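Local coordinates for zinc uptake regulation protein (Escherichia coli, PDB 4MTE) that represses zinc-uptake genes by binding their operator DNA through winged-helix domains, with zinc ions as its cofactor, at residues D[30-35]-D[85-90]. Numbering follows the deposited sequence.
Sequences EVLRLM and YVLCHL. With ZN (zinc ion), chain N; nucleotides of chain F.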
loop_
_atom_site.group_PDB
_atom_site.type_symbol
_atom_site.label_atom_id
_atom_site.label_comp_id
_atom_site.label_asym_id
_atom_site.label_seq_id
_atom_site.Cartn_x
_atom_site.Cartn_y
_atom_site.Cartn_z
ATOM N N GLU D 30 12.426 0.515 -30.079
ATOM C CA GLU D 30 11.823 -0.710 -29.554
ATOM C C GLU D 30 10.609 -0.373 -28.699
ATOM O O GLU D 30 9.556 -1.001 -28.811
ATOM C CB GLU D 30 12.836 -1.499 -28.718
ATOM C CG GLU D 30 12.263 -2.752 -28.052
ATOM C CD GLU D 30 11.848 -3.818 -29.049
ATOM O OE1 GLU D 30 12.289 -3.752 -30.216
ATOM O OE2 GLU D 30 11.083 -4.726 -28.662
ATOM N N VAL D 31 10.766 0.628 -27.842
ATOM C CA VAL D 31 9.682 1.064 -26.976
ATOM C C VAL D 31 8.527 1.544 -27.839
ATOM O O VAL D 31 7.377 1.150 -27.634
ATOM C CB VAL D 31 10.141 2.193 -26.025
ATOM C CG1 VAL D 31 8.962 2.768 -25.248
ATOM C CG2 VAL D 31 11.203 1.674 -25.067
ATOM N N LEU D 32 8.849 2.388 -28.814
ATOM C CA LEU D 32 7.849 2.914 -29.736
ATOM C C LEU D 32 7.047 1.795 -30.400
ATOM O O LEU D 32 5.813 1.800 -30.369
ATOM C CB LEU D 32 8.520 3.783 -30.802
ATOM C CG LEU D 32 7.607 4.559 -31.754
ATOM C CD1 LEU D 32 6.593 5.415 -30.995
ATOM C CD2 LEU D 32 8.456 5.414 -32.686
ATOM N N ARG D 33 7.741 0.823 -30.987
ATOM C CA ARG D 33 7.046 -0.268 -31.659
ATOM C C ARG D 33 6.236 -1.095 -30.665
ATOM O O ARG D 33 5.085 -1.431 -30.936
ATOM C CB ARG D 33 8.011 -1.157 -32.450
ATOM C CG ARG D 33 9.100 -1.816 -31.631
ATOM C CD ARG D 33 9.854 -2.851 -32.447
ATOM N NE ARG D 33 8.957 -3.893 -32.939
ATOM C CZ ARG D 33 8.592 -4.966 -32.243
ATOM N NH1 ARG D 33 9.050 -5.164 -31.013
ATOM N NH2 ARG D 33 7.764 -5.849 -32.781
ATOM N N LEU D 34 6.828 -1.402 -29.512
ATOM C CA LEU D 34 6.126 -2.166 -28.480
ATOM C C LEU D 34 4.836 -1.465 -28.081
ATOM O O LEU D 34 3.812 -2.108 -27.860
ATOM C CB LEU D 34 7.007 -2.363 -27.245
ATOM C CG LEU D 34 8.146 -3.378 -27.360
ATOM C CD1 LEU D 34 9.005 -3.339 -26.102
ATOM C CD2 LEU D 34 7.620 -4.787 -27.615
ATOM N N MET D 35 4.890 -0.142 -27.999
ATOM C CA MET D 35 3.696 0.641 -27.714
ATOM C C MET D 35 2.739 0.601 -28.896
ATOM O O MET D 35 1.523 0.540 -28.718
ATOM C CB MET D 35 4.069 2.088 -27.401
ATOM C CG MET D 35 4.726 2.273 -26.045
ATOM S SD MET D 35 4.881 4.007 -25.591
ATOM C CE MET D 35 3.166 4.423 -25.287
ATOM N N TYR D 85 0.237 5.227 -21.032
ATOM C CA TYR D 85 0.819 5.920 -22.173
ATOM C C TYR D 85 0.346 5.279 -23.466
ATOM O O TYR D 85 0.262 4.056 -23.566
ATOM C CB TYR D 85 2.343 5.881 -22.072
ATOM C CG TYR D 85 2.849 6.466 -20.773
ATOM C CD1 TYR D 85 3.186 7.808 -20.676
ATOM C CD2 TYR D 85 2.962 5.678 -19.634
ATOM C CE1 TYR D 85 3.635 8.345 -19.483
ATOM C CE2 TYR D 85 3.407 6.207 -18.440
ATOM C CZ TYR D 85 3.742 7.538 -18.369
ATOM O OH TYR D 85 4.186 8.057 -17.176
ATOM N N VAL D 86 0.029 6.109 -24.452
ATOM C CA VAL D 86 -0.495 5.606 -25.715
ATOM C C VAL D 86 0.167 6.278 -26.912
ATOM O O VAL D 86 0.514 7.459 -26.872
ATOM C CB VAL D 86 -2.029 5.784 -25.802
ATOM C CG1 VAL D 86 -2.405 7.265 -25.890
ATOM C CG2 VAL D 86 -2.588 4.997 -26.982
ATOM N N LEU D 87 0.339 5.503 -27.976
ATOM C CA LEU D 87 0.870 6.019 -29.224
ATOM C C LEU D 87 -0.091 7.054 -29.794
ATOM O O LEU D 87 -1.310 6.903 -29.699
ATOM C CB LEU D 87 1.061 4.878 -30.223
ATOM C CG LEU D 87 1.710 5.232 -31.563
ATOM C CD1 LEU D 87 3.161 5.656 -31.372
ATOM C CD2 LEU D 87 1.610 4.054 -32.518
ATOM N N CYS D 88 0.462 8.119 -30.364
ATOM C CA CYS D 88 -0.331 9.101 -31.088
ATOM C C CYS D 88 -0.495 8.646 -32.532
ATOM O O CYS D 88 0.491 8.364 -33.212
ATOM C CB CYS D 88 0.351 10.466 -31.051
ATOM S SG CYS D 88 -0.435 11.690 -32.108
ATOM N N HIS D 89 -1.740 8.567 -32.994
ATOM C CA HIS D 89 -2.032 8.159 -34.367
ATOM C C HIS D 89 -2.324 9.380 -35.232
ATOM O O HIS D 89 -3.028 9.281 -36.235
ATOM C CB HIS D 89 -3.227 7.202 -34.390
ATOM C CG HIS D 89 -3.014 5.954 -33.590
ATOM N ND1 HIS D 89 -2.451 4.815 -34.122
ATOM C CD2 HIS D 89 -3.290 5.670 -32.295
ATOM C CE1 HIS D 89 -2.387 3.881 -33.188
ATOM N NE2 HIS D 89 -2.889 4.374 -32.071
ATOM N N LEU D 90 -1.766 10.524 -34.841
ATOM C CA LEU D 90 -2.060 11.796 -35.494
ATOM C C LEU D 90 -0.859 12.741 -35.532
ATOM O O LEU D 90 -1.037 13.953 -35.626
ATOM C CB LEU D 90 -3.203 12.508 -34.763
ATOM C CG LEU D 90 -4.549 11.796 -34.634
ATOM C CD1 LEU D 90 -5.452 12.598 -33.708
ATOM C CD2 LEU D 90 -5.200 11.611 -35.997
HETATM ZN ZN ZN N . -2.014 12.591 -30.810
ATOM P P DA F 21 3.554 7.221 -13.768
ATOM O OP1 DA F 21 2.823 8.445 -14.155
ATOM O OP2 DA F 21 3.792 6.145 -14.754
ATOM O "O5'" DA F 21 4.967 7.670 -13.187
ATOM C "C5'" DA F 21 4.975 8.656 -12.176
ATOM C "C4'" DA F 21 6.384 8.922 -11.679
ATOM O "O4'" DA F 21 6.893 7.746 -11.008
ATOM C "C3'" DA F 21 7.416 9.254 -12.753
ATOM O "O3'" DA F 21 7.710 10.637 -12.645
ATOM C "C2'" DA F 21 8.616 8.348 -12.447
ATOM C "C1'" DA F 21 8.299 7.836 -11.048
ATOM N N9 DA F 21 8.857 6.535 -10.696
ATOM C C8 DA F 21 8.485 5.301 -11.154
ATOM N N7 DA F 21 9.177 4.312 -10.631
ATOM C C5 DA F 21 10.055 4.946 -9.767
ATOM C C6 DA F 21 11.061 4.472 -8.902
ATOM N N6 DA F 21 11.381 3.183 -8.742
ATOM N N1 DA F 21 11.739 5.392 -8.193
ATOM C C2 DA F 21 11.442 6.686 -8.329
ATOM N N3 DA F 21 10.523 7.250 -9.103
ATOM C C4 DA F 21 9.866 6.315 -9.797
#
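Tyr-85 OH donates a hydrogen bond of 3.1 Å to OP2 of DA21 of chain F, the phosphate oxygen lying at the edge of the phenol ring and in its plane. Tyrosine suits the place because its CB end faces the helix while the ring carries the hydroxyl away to the DNA backbone. That CB meets Met-35: the methyl CE comes within 3.6 Å of Tyr-85 CB and lies against the peptide that follows, 3.4 Å from Tyr-85 O. A bend at chi3 (70°) turns CE onto the strand, a fit for methionine, whose long unbranched chain can reach across to backbone atoms. Beside it, Leu-32 and Leu-87 cross at about a right angle, CD1 to CD1, at 3.5 Å; their branched apolar ends suit a buried place where methyl meets methyl. No hydrogen bond links the segments. Just past the strand, Cys-88 SG, probably a thiolate and so a strong ligand, binds zinc at 2.2 Å in a site that His-77, His-96 and Glu-111 complete. The axes of the short segments 30-35 and 85-87 pass 8.6 Å apart at 87°. Strand 84-87, paired with 76-79 in the wing hairpin and central in a small antiparallel sheet that 42-43 completes, thus crosses helix 26-36, while helix 6-20 packs on Leu-32 and Leu-87, and helices 44-52 and 60-72 pack on Met-35.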